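Local coordinates for protein chinitase A (Streptomyces coelicolor, PDB 3EBV) that probably cleaves chitin chains internally as a family 18 glycoside hydrolase, this chain being the catalytic barrel domain of a longer protein, at residues W11-K22 with F49-Y59; L173-Y181 with L265-T273. All coordinates share one frame; numbering follows the deposited sequence.

Contact 1. Residues W11-K22 with F49-Y59; sequences WQNFNNGATVQK and FNLDSAGLGGY
N13 reaches across to the chain at N50 and D52 and uses both ends of its amide there, an example of a side-chain amide bridging two backbone groups of a facing loop. OD1 accepts from D52 N at 2.8 Å, while ND2 donates to N50 O at 2.9 Å; both bonds are close to straight (169°). N50 O lies in the amide plane, though ND2 stands above the plane of that carbonyl. The two bonds fix the rotation of the group, which is carried across because CG sits anti to the backbone N (chi1 -176°). CE1 of F49 presses on ND2 at 3.3 Å, and the methyl L51 CD1 closes on OD1.

Beside this polar grip lies an apolar one. The six-membered end of W11 meets three side chains: L51 CD1 at the ring edge, L56 CD1 at 3.8 Å from CH2, and the edge of Y59, where CE2 is 3.7 Å from CZ2. L56 is shared, its other methyl, CD2, resting on V20 CG1. K22 lays its aliphatic chain over one face of Y59 in a CH-pi contact, CG standing 3.8 Å from the ring centroid.

Further out, the indole of W11 is held by its NE1, which donates to Q21 O at 2.9 Å and so ties the end of strand 6-12 to the far end of the loop that follows it. Y59 OH is hydrogen-bonded to D67 of helix 61-73 and to I23 N. At the wetter margin one water joins N15 N to D52 OD2, and a second joins N15 ND2 to G55 O.

Such loop-to-loop packing at the C-terminal mouth of the strands is characteristic of the TIM barrel: here the loop after strand 6-12 is fastened to the one leading into helix 61-73.

Contact 2. Residues L173-Y181 with L265-T273; sequences LTVVNMQYY and LRGAMTWST
M269, a selenomethionine, projects from strand 267-271 onto N177 of strand 175-179 inside a TIM barrel. The two strands do not pair, since strand 219-224 lies between them in the sheet; their short axes run 7.4 Å apart at 48°, and the contact is made by side chains filling the interior.

The M269 side chain shows how one flexible residue can serve several neighbours. CB lies 3.6 Å from both CB and CG of N177, and CG continues over the same residue. Bends at chi2 and chi3 then turn the chain along the strand, bringing SE near Y181 OH. The terminal CE comes to 3.3 Å from N177 O, and also touches CG of Q179 and the hydroxyl of Y181. That hydroxyl meets W271 CB at 3.4 Å.

Q179 NE2 donates to A149 O and also to E121 OE2, E121 being the glutamate ending the DxxDxDxE motif that in relatives supplies the catalytic acid, so this end of the contact probably borders the active site. The peptide bond after W271 is cis.

At the other end, R266 donates chiefly to L3 O and S217 O, with NH2 giving a weak 3.2 Å bond to T174 O; T174 CG2 covers one guanidinium face. Midway, a water donates to N177 OD1 at 2.8 Å and to A268 O at 3.0 Å.

How the contacts relate
From the N terminus, the chain runs along strand 6-12 into loop 11-22, passes strands 32-40 and 47-48, and closes contact 1 at 49-59, before helix 61-73. Contact 2 opens much later, at 173-181, and closes at 265-273 after helices 199-210 and 237-249 and strand 219-224. The two are therefore in series, neither nested nor crossed, with centres about 22 Å apart. They meet because the last strand, 267-271, pairs with the first, 6-12, as a closed barrel requires. Q12 OE1 and S272 OG, and Q21 OE1 and T273 OG1, probably hydrogen bond across this seam, and F14 packs on W271, tying the rim to the interior.

Contact 1. Residues W11-K22 with F49-Y59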
loop_
_atom_site.group_PDB
_atom_site.type_symbol
_atom_site.label_atom_id
_atom_site.label_comp_id
_atom_site.label_asym_id
_atom_site.label_seq_id
_atom_site.Cartn_x
_atom_site.Cartn_y
_atom_site.Cartn_z
ATOM N N TRP A 11 3.566 7.155 5.233
ATOM C CA TRP A 11 4.218 8.239 6.019
ATOM C C TRP A 11 5.711 8.088 5.859
ATOM O O TRP A 11 6.258 6.999 6.075
ATOM C CB TRP A 11 3.808 8.072 7.469
ATOM C CG TRP A 11 4.526 9.000 8.419
ATOM C CD1 TRP A 11 4.162 10.272 8.715
ATOM C CD2 TRP A 11 5.728 8.718 9.167
ATOM N NE1 TRP A 11 5.073 10.830 9.618
ATOM C CE2 TRP A 11 6.029 9.900 9.906
ATOM C CE3 TRP A 11 6.589 7.620 9.264
ATOM C CZ2 TRP A 11 7.133 9.984 10.778
ATOM C CZ3 TRP A 11 7.711 7.710 10.119
ATOM C CH2 TRP A 11 7.955 8.889 10.861
ATOM N N GLN A 12 6.383 9.177 5.451
ATOM C CA GLN A 12 7.830 9.123 5.167
ATOM C C GLN A 12 8.744 9.177 6.386
ATOM O O GLN A 12 8.728 10.162 7.127
ATOM C CB GLN A 12 8.243 10.261 4.263
ATOM C CG GLN A 12 7.487 10.248 2.895
ATOM C CD GLN A 12 7.659 11.545 2.097
ATOM O OE1 GLN A 12 7.046 11.722 1.055
ATOM N NE2 GLN A 12 8.572 12.448 2.551
ATOM N N ASN A 13 9.564 8.155 6.536
ATOM C CA ASN A 13 10.662 8.190 7.540
ATOM C C ASN A 13 11.905 8.822 6.949
ATOM O O ASN A 13 13.004 8.285 7.098
ATOM C CB ASN A 13 10.956 6.748 8.008
ATOM C CG ASN A 13 12.010 6.704 9.118
ATOM O OD1 ASN A 13 11.974 7.532 10.014
ATOM N ND2 ASN A 13 12.913 5.733 9.051
ATOM N N PHE A 14 11.735 9.959 6.279
ATOM C CA PHE A 14 12.849 10.626 5.597
ATOM C C PHE A 14 12.319 11.935 5.068
ATOM O O PHE A 14 11.105 12.121 4.941
ATOM C CB PHE A 14 13.451 9.765 4.464
ATOM C CG PHE A 14 12.437 9.345 3.409
ATOM C CD1 PHE A 14 12.208 10.154 2.303
ATOM C CD2 PHE A 14 11.747 8.148 3.541
ATOM C CE1 PHE A 14 11.255 9.797 1.341
ATOM C CE2 PHE A 14 10.814 7.770 2.564
ATOM C CZ PHE A 14 10.568 8.595 1.477
ATOM N N ASN A 15 13.228 12.843 4.728
ATOM C CA ASN A 15 12.845 14.140 4.193
ATOM C C ASN A 15 13.203 14.185 2.712
ATOM O O ASN A 15 14.391 14.037 2.338
ATOM C CB ASN A 15 13.629 15.229 4.980
ATOM C CG ASN A 15 13.325 16.642 4.522
ATOM O OD1 ASN A 15 12.613 16.876 3.565
ATOM N ND2 ASN A 15 13.916 17.611 5.220
ATOM N N ASN A 16 12.190 14.346 1.846
ATOM C CA ASN A 16 12.402 14.445 0.407
ATOM C C ASN A 16 11.913 15.780 -0.157
ATOM O O ASN A 16 11.681 15.903 -1.357
ATOM C CB ASN A 16 11.681 13.307 -0.353
ATOM C CG ASN A 16 10.162 13.334 -0.113
ATOM O OD1 ASN A 16 9.662 14.250 0.544
ATOM N ND2 ASN A 16 9.438 12.317 -0.624
ATOM N N GLY A 17 11.778 16.770 0.712
ATOM C CA GLY A 17 11.261 18.052 0.280
ATOM C C GLY A 17 9.771 18.223 0.558
ATOM O O GLY A 17 9.267 19.348 0.537
ATOM N N ALA A 18 9.062 17.106 0.797
ATOM C CA ALA A 18 7.652 17.207 1.215
ATOM C C ALA A 18 7.538 17.747 2.637
ATOM O O ALA A 18 8.528 17.853 3.382
ATOM C CB ALA A 18 6.973 15.812 1.117
ATOM N N THR A 19 6.326 18.054 3.062
ATOM C CA THR A 19 6.086 18.511 4.428
ATOM C C THR A 19 6.454 17.450 5.454
ATOM O O THR A 19 5.944 16.331 5.393
ATOM C CB THR A 19 4.590 18.900 4.608
ATOM O OG1 THR A 19 4.291 20.016 3.762
ATOM C CG2 THR A 19 4.263 19.298 6.048
ATOM N N VAL A 20 7.352 17.782 6.376
ATOM C CA VAL A 20 7.730 16.841 7.410
ATOM C C VAL A 20 6.606 16.692 8.408
ATOM O O VAL A 20 5.974 17.681 8.822
ATOM C CB VAL A 20 9.051 17.305 8.126
ATOM C CG1 VAL A 20 9.318 16.474 9.375
ATOM C CG2 VAL A 20 10.208 17.168 7.163
ATOM N N GLN A 21 6.345 15.436 8.795
ATOM C CA GLN A 21 5.257 15.125 9.700
ATOM C C GLN A 21 5.686 14.161 10.788
ATOM O O GLN A 21 6.460 13.236 10.517
ATOM C CB GLN A 21 4.070 14.444 8.961
ATOM C CG GLN A 21 3.398 15.304 7.893
ATOM C CD GLN A 21 2.222 14.594 7.267
ATOM O OE1 GLN A 21 2.370 13.463 6.783
ATOM N NE2 GLN A 21 1.057 15.253 7.227
ATOM N N LYS A 22 5.148 14.362 11.991
ATOM C CA LYS A 22 5.121 13.287 12.992
ATOM C C LYS A 22 3.969 12.356 12.626
ATOM O O LYS A 22 3.070 12.737 11.860
ATOM C CB LYS A 22 4.916 13.849 14.404
ATOM C CG LYS A 22 6.069 14.766 14.815
ATOM C CD LYS A 22 5.818 15.405 16.167
ATOM C CE LYS A 22 7.020 16.240 16.580
ATOM N NZ LYS A 22 6.794 17.067 17.812
ATOM N N PHE A 49 14.446 -1.163 11.338
ATOM C CA PHE A 49 13.872 0.158 11.236
ATOM C C PHE A 49 14.653 1.121 12.125
ATOM O O PHE A 49 14.906 0.815 13.300
ATOM C CB PHE A 49 12.416 0.139 11.676
ATOM C CG PHE A 49 11.770 1.507 11.651
ATOM C CD1 PHE A 49 11.537 2.157 10.434
ATOM C CD2 PHE A 49 11.428 2.152 12.835
ATOM C CE1 PHE A 49 10.967 3.415 10.416
ATOM C CE2 PHE A 49 10.854 3.418 12.809
ATOM C CZ PHE A 49 10.612 4.039 11.608
ATOM N N ASN A 50 15.000 2.267 11.554
ATOM C CA ASN A 50 15.729 3.300 12.282
ATOM C C ASN A 50 14.999 4.623 12.069
ATOM O O ASN A 50 15.061 5.171 10.949
ATOM C CB ASN A 50 17.156 3.389 11.728
ATOM C CG ASN A 50 17.980 2.121 12.006
ATOM O OD1 ASN A 50 18.097 1.691 13.155
ATOM N ND2 ASN A 50 18.543 1.529 10.959
ATOM N N LEU A 51 14.310 5.095 13.102
ATOM C CA LEU A 51 13.602 6.375 12.991
ATOM C C LEU A 51 14.587 7.459 12.589
ATOM O O LEU A 51 15.648 7.588 13.212
ATOM C CB LEU A 51 12.892 6.741 14.291
ATOM C CG LEU A 51 12.069 8.036 14.314
ATOM C CD1 LEU A 51 10.844 7.951 13.335
ATOM C CD2 LEU A 51 11.601 8.356 15.696
ATOM N N ASP A 52 14.252 8.231 11.554
ATOM C CA ASP A 52 15.110 9.321 11.066
ATOM C C ASP A 52 14.925 10.579 11.929
ATOM O O ASP A 52 14.504 11.635 11.451
ATOM C CB ASP A 52 14.799 9.596 9.582
ATOM C CG ASP A 52 15.731 10.623 8.948
ATOM O OD1 ASP A 52 16.849 10.846 9.483
ATOM O OD2 ASP A 52 15.342 11.199 7.907
ATOM N N SER A 53 15.275 10.461 13.207
ATOM C CA SER A 53 15.139 11.556 14.150
ATOM C C SER A 53 15.729 12.871 13.643
ATOM O O SER A 53 15.058 13.906 13.674
ATOM C CB SER A 53 15.805 11.137 15.457
ATOM O OG SER A 53 15.010 10.139 16.067
ATOM N N ALA A 54 16.969 12.805 13.157
ATOM C CA ALA A 54 17.685 13.979 12.641
ATOM C C ALA A 54 16.962 14.638 11.462
ATOM O O ALA A 54 16.732 15.852 11.472
ATOM C CB ALA A 54 19.094 13.597 12.249
ATOM N N GLY A 55 16.592 13.847 10.457
ATOM C CA GLY A 55 15.923 14.395 9.284
ATOM C C GLY A 55 14.487 14.843 9.532
ATOM O O GLY A 55 13.881 15.537 8.699
ATOM N N LEU A 56 13.921 14.434 10.660
ATOM C CA LEU A 56 12.521 14.741 10.976
ATOM C C LEU A 56 12.386 15.750 12.109
ATOM O O LEU A 56 11.386 15.759 12.842
ATOM C CB LEU A 56 11.726 13.469 11.313
ATOM C CG LEU A 56 11.716 12.383 10.220
ATOM C CD1 LEU A 56 11.075 11.117 10.796
ATOM C CD2 LEU A 56 11.000 12.904 8.968
ATOM N N GLY A 57 13.407 16.598 12.248
ATOM C CA GLY A 57 13.353 17.719 13.199
ATOM C C GLY A 57 13.478 17.280 14.650
ATOM O O GLY A 57 12.936 17.928 15.553
ATOM N N GLY A 58 14.182 16.178 14.878
ATOM C CA GLY A 58 14.463 15.710 16.233
ATOM C C GLY A 58 13.367 14.876 16.879
ATOM O O GLY A 58 13.350 14.690 18.088
ATOM N N TYR A 59 12.443 14.371 16.062
ATOM C CA TYR A 59 11.389 13.467 16.503
ATOM C C TYR A 59 11.997 12.253 17.192
ATOM O O TYR A 59 12.841 11.573 16.597
ATOM C CB TYR A 59 10.652 13.031 15.231
ATOM C CG TYR A 59 9.342 12.296 15.358
ATOM C CD1 TYR A 59 8.462 12.498 16.432
ATOM C CD2 TYR A 59 8.928 11.453 14.318
ATOM C CE1 TYR A 59 7.219 11.819 16.500
ATOM C CE2 TYR A 59 7.705 10.781 14.386
ATOM C CZ TYR A 59 6.857 10.968 15.438
ATOM O OH TYR A 59 5.644 10.337 15.457
HETATM O O HOH W 1 16.035 12.405 5.433
HETATM O O HOH W 2 16.047 16.898 6.945
#

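Contact 2. Residues L173-Y181 with L265-T273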
loop_
_atom_site.group_PDB
_atom_site.type_symbol
_atom_site.label_atom_id
_atom_site.label_comp_id
_atom_site.label_asym_id
_atom_site.label_seq_id
_atom_site.Cartn_x
_atom_site.Cartn_y
_atom_site.Cartn_z
ATOM N N LEU A 173 -4.283 -11.999 3.671
ATOM C CA LEU A 173 -4.016 -10.748 2.969
ATOM C C LEU A 173 -5.107 -9.716 3.273
ATOM O O LEU A 173 -6.320 -9.995 3.089
ATOM C CB LEU A 173 -3.998 -11.045 1.481
ATOM C CG LEU A 173 -3.910 -9.858 0.545
ATOM C CD1 LEU A 173 -2.534 -9.149 0.617
ATOM C CD2 LEU A 173 -4.136 -10.429 -0.895
ATOM N N THR A 174 -4.695 -8.513 3.700
ATOM C CA THR A 174 -5.652 -7.427 3.920
ATOM C C THR A 174 -6.033 -6.746 2.589
ATOM O O THR A 174 -7.204 -6.804 2.172
ATOM C CB THR A 174 -5.095 -6.381 4.903
ATOM O OG1 THR A 174 -4.642 -7.087 6.096
ATOM C CG2 THR A 174 -6.165 -5.372 5.264
ATOM N N VAL A 175 -5.030 -6.147 1.921
ATOM C CA VAL A 175 -5.337 -5.444 0.668
ATOM C C VAL A 175 -4.098 -5.289 -0.173
ATOM O O VAL A 175 -2.981 -5.090 0.337
ATOM C CB VAL A 175 -6.009 -4.064 0.944
ATOM C CG1 VAL A 175 -5.130 -3.155 1.826
ATOM C CG2 VAL A 175 -6.383 -3.349 -0.335
ATOM N N VAL A 176 -4.325 -5.407 -1.492
ATOM C CA VAL A 176 -3.315 -5.079 -2.508
ATOM C C VAL A 176 -3.607 -3.666 -2.957
ATOM O O VAL A 176 -4.579 -3.423 -3.682
ATOM C CB VAL A 176 -3.346 -6.031 -3.717
ATOM C CG1 VAL A 176 -2.295 -5.632 -4.738
ATOM C CG2 VAL A 176 -3.043 -7.480 -3.246
ATOM N N ASN A 177 -2.775 -2.719 -2.518
ATOM C CA ASN A 177 -2.855 -1.318 -2.972
ATOM C C ASN A 177 -1.866 -1.123 -4.128
ATOM O O ASN A 177 -0.736 -0.673 -3.926
ATOM C CB ASN A 177 -2.478 -0.358 -1.838
ATOM C CG ASN A 177 -3.487 -0.345 -0.690
ATOM O OD1 ASN A 177 -4.709 -0.259 -0.908
ATOM N ND2 ASN A 177 -2.957 -0.353 0.581
HETATM N N MSE A 178 -2.252 -1.538 -5.329
HETATM C CA MSE A 178 -1.320 -1.365 -6.451
HETATM C C MSE A 178 -1.019 0.117 -6.703
HETATM O O MSE A 178 -1.851 0.991 -6.418
HETATM C CB MSE A 178 -1.861 -2.031 -7.747
HETATM C CG MSE A 178 -0.863 -1.929 -8.888
HETATM SE SE MSE A 178 -1.424 -3.143 -10.345
HETATM C CE MSE A 178 -2.905 -2.142 -11.063
ATOM N N GLN A 179 0.202 0.361 -7.224
ATOM C CA GLN A 179 0.631 1.714 -7.547
ATOM C C GLN A 179 0.213 1.981 -9.009
ATOM O O GLN A 179 0.890 1.576 -9.975
ATOM C CB GLN A 179 2.164 1.829 -7.434
ATOM C CG GLN A 179 2.686 1.502 -6.049
ATOM C CD GLN A 179 4.213 1.602 -6.021
ATOM O OE1 GLN A 179 4.803 2.560 -6.542
ATOM N NE2 GLN A 179 4.852 0.598 -5.427
ATOM N N TYR A 180 -0.944 2.643 -9.162
ATOM C CA TYR A 180 -1.450 2.938 -10.526
ATOM C C TYR A 180 -0.770 4.208 -11.085
ATOM O O TYR A 180 -1.432 5.212 -11.466
ATOM C CB TYR A 180 -2.984 3.142 -10.497
ATOM C CG TYR A 180 -3.776 1.900 -10.167
ATOM C CD1 TYR A 180 -4.514 1.229 -11.147
ATOM C CD2 TYR A 180 -3.811 1.407 -8.853
ATOM C CE1 TYR A 180 -5.294 0.102 -10.831
ATOM C CE2 TYR A 180 -4.537 0.268 -8.539
ATOM C CZ TYR A 180 -5.297 -0.386 -9.524
ATOM O OH TYR A 180 -6.005 -1.520 -9.194
ATOM N N TYR A 181 0.570 4.214 -11.025
ATOM C CA TYR A 181 1.322 5.441 -11.347
ATOM C C TYR A 181 2.781 5.084 -11.566
ATOM O O TYR A 181 3.201 3.946 -11.341
ATOM C CB TYR A 181 1.163 6.498 -10.239
ATOM C CG TYR A 181 1.539 6.027 -8.842
ATOM C CD1 TYR A 181 2.851 6.163 -8.349
ATOM C CD2 TYR A 181 0.575 5.550 -7.972
ATOM C CE1 TYR A 181 3.179 5.745 -7.027
ATOM C CE2 TYR A 181 0.886 5.165 -6.648
ATOM C CZ TYR A 181 2.183 5.267 -6.192
ATOM O OH TYR A 181 2.456 4.843 -4.928
ATOM N N LEU A 265 -15.332 -3.264 -2.435
ATOM C CA LEU A 265 -13.983 -2.763 -2.825
ATOM C C LEU A 265 -13.356 -2.053 -1.624
ATOM O O LEU A 265 -14.014 -1.203 -0.991
ATOM C CB LEU A 265 -14.114 -1.780 -3.998
ATOM C CG LEU A 265 -12.779 -1.427 -4.618
ATOM C CD1 LEU A 265 -12.221 -2.578 -5.447
ATOM C CD2 LEU A 265 -12.947 -0.196 -5.476
ATOM N N ARG A 266 -12.088 -2.365 -1.325
ATOM C CA ARG A 266 -11.540 -1.850 -0.049
ATOM C C ARG A 266 -11.516 -0.324 0.008
ATOM O O ARG A 266 -11.949 0.295 0.976
ATOM C CB ARG A 266 -10.125 -2.382 0.195
ATOM C CG ARG A 266 -9.487 -1.854 1.509
ATOM C CD ARG A 266 -10.214 -2.361 2.726
ATOM N NE ARG A 266 -9.911 -3.770 2.846
ATOM C CZ ARG A 266 -9.981 -4.454 3.977
ATOM N NH1 ARG A 266 -10.407 -3.868 5.087
ATOM N NH2 ARG A 266 -9.659 -5.744 3.963
ATOM N N GLY A 267 -10.947 0.308 -1.022
ATOM C CA GLY A 267 -10.753 1.759 -0.982
ATOM C C GLY A 267 -9.578 2.205 -1.814
ATOM O O GLY A 267 -9.390 1.752 -2.955
ATOM N N ALA A 268 -8.765 3.082 -1.208
ATOM C CA ALA A 268 -7.713 3.767 -1.960
ATOM C C ALA A 268 -6.474 3.883 -1.120
ATOM O O ALA A 268 -6.484 3.604 0.082
ATOM C CB ALA A 268 -8.188 5.168 -2.447
HETATM N N MSE A 269 -5.395 4.276 -1.790
HETATM C CA MSE A 269 -4.084 4.411 -1.120
HETATM C C MSE A 269 -3.388 5.613 -1.748
HETATM O O MSE A 269 -3.609 5.930 -2.927
HETATM C CB MSE A 269 -3.243 3.144 -1.356
HETATM C CG MSE A 269 -1.790 3.256 -0.849
HETATM SE SE MSE A 269 -0.587 4.070 -2.232
HETATM C CE MSE A 269 0.035 2.437 -3.117
ATOM N N THR A 270 -2.523 6.302 -0.972
ATOM C CA THR A 270 -1.686 7.333 -1.609
ATOM C C THR A 270 -0.241 7.374 -1.094
ATOM O O THR A 270 0.036 7.157 0.115
ATOM C CB THR A 270 -2.323 8.736 -1.506
ATOM O OG1 THR A 270 -1.659 9.643 -2.401
ATOM C CG2 THR A 270 -2.246 9.277 -0.097
ATOM N N TRP A 271 0.640 7.655 -2.064
ATOM C CA TRP A 271 2.015 8.073 -1.770
ATOM C C TRP A 271 2.003 9.592 -1.933
ATOM O O TRP A 271 1.796 10.065 -3.067
ATOM C CB TRP A 271 2.952 7.454 -2.797
ATOM C CG TRP A 271 4.365 7.951 -2.569
ATOM C CD1 TRP A 271 4.974 8.982 -3.237
ATOM C CD2 TRP A 271 5.289 7.474 -1.589
ATOM N NE1 TRP A 271 6.256 9.179 -2.715
ATOM C CE2 TRP A 271 6.469 8.253 -1.722
ATOM C CE3 TRP A 271 5.239 6.453 -0.630
ATOM C CZ2 TRP A 271 7.598 8.047 -0.897
ATOM C CZ3 TRP A 271 6.340 6.243 0.182
ATOM C CH2 TRP A 271 7.513 7.036 0.032
ATOM N N SER A 272 2.182 10.394 -0.865
ATOM C CA SER A 272 2.395 10.012 0.532
ATOM C C SER A 272 1.597 11.010 1.387
ATOM O O SER A 272 1.143 12.042 0.889
ATOM C CB SER A 272 3.887 10.141 0.920
ATOM O OG SER A 272 4.290 11.508 0.740
ATOM N N THR A 273 1.469 10.743 2.679
ATOM C CA THR A 273 0.803 11.706 3.582
ATOM C C THR A 273 1.557 13.057 3.537
ATOM O O THR A 273 0.931 14.121 3.611
ATOM C CB THR A 273 0.685 11.163 5.024
ATOM O OG1 THR A 273 1.984 11.011 5.596
ATOM C CG2 THR A 273 0.020 9.767 5.023
HETATM O O HOH W 3 -9.440 -8.357 2.996
HETATM O O HOH W 4 -6.248 0.873 1.191
#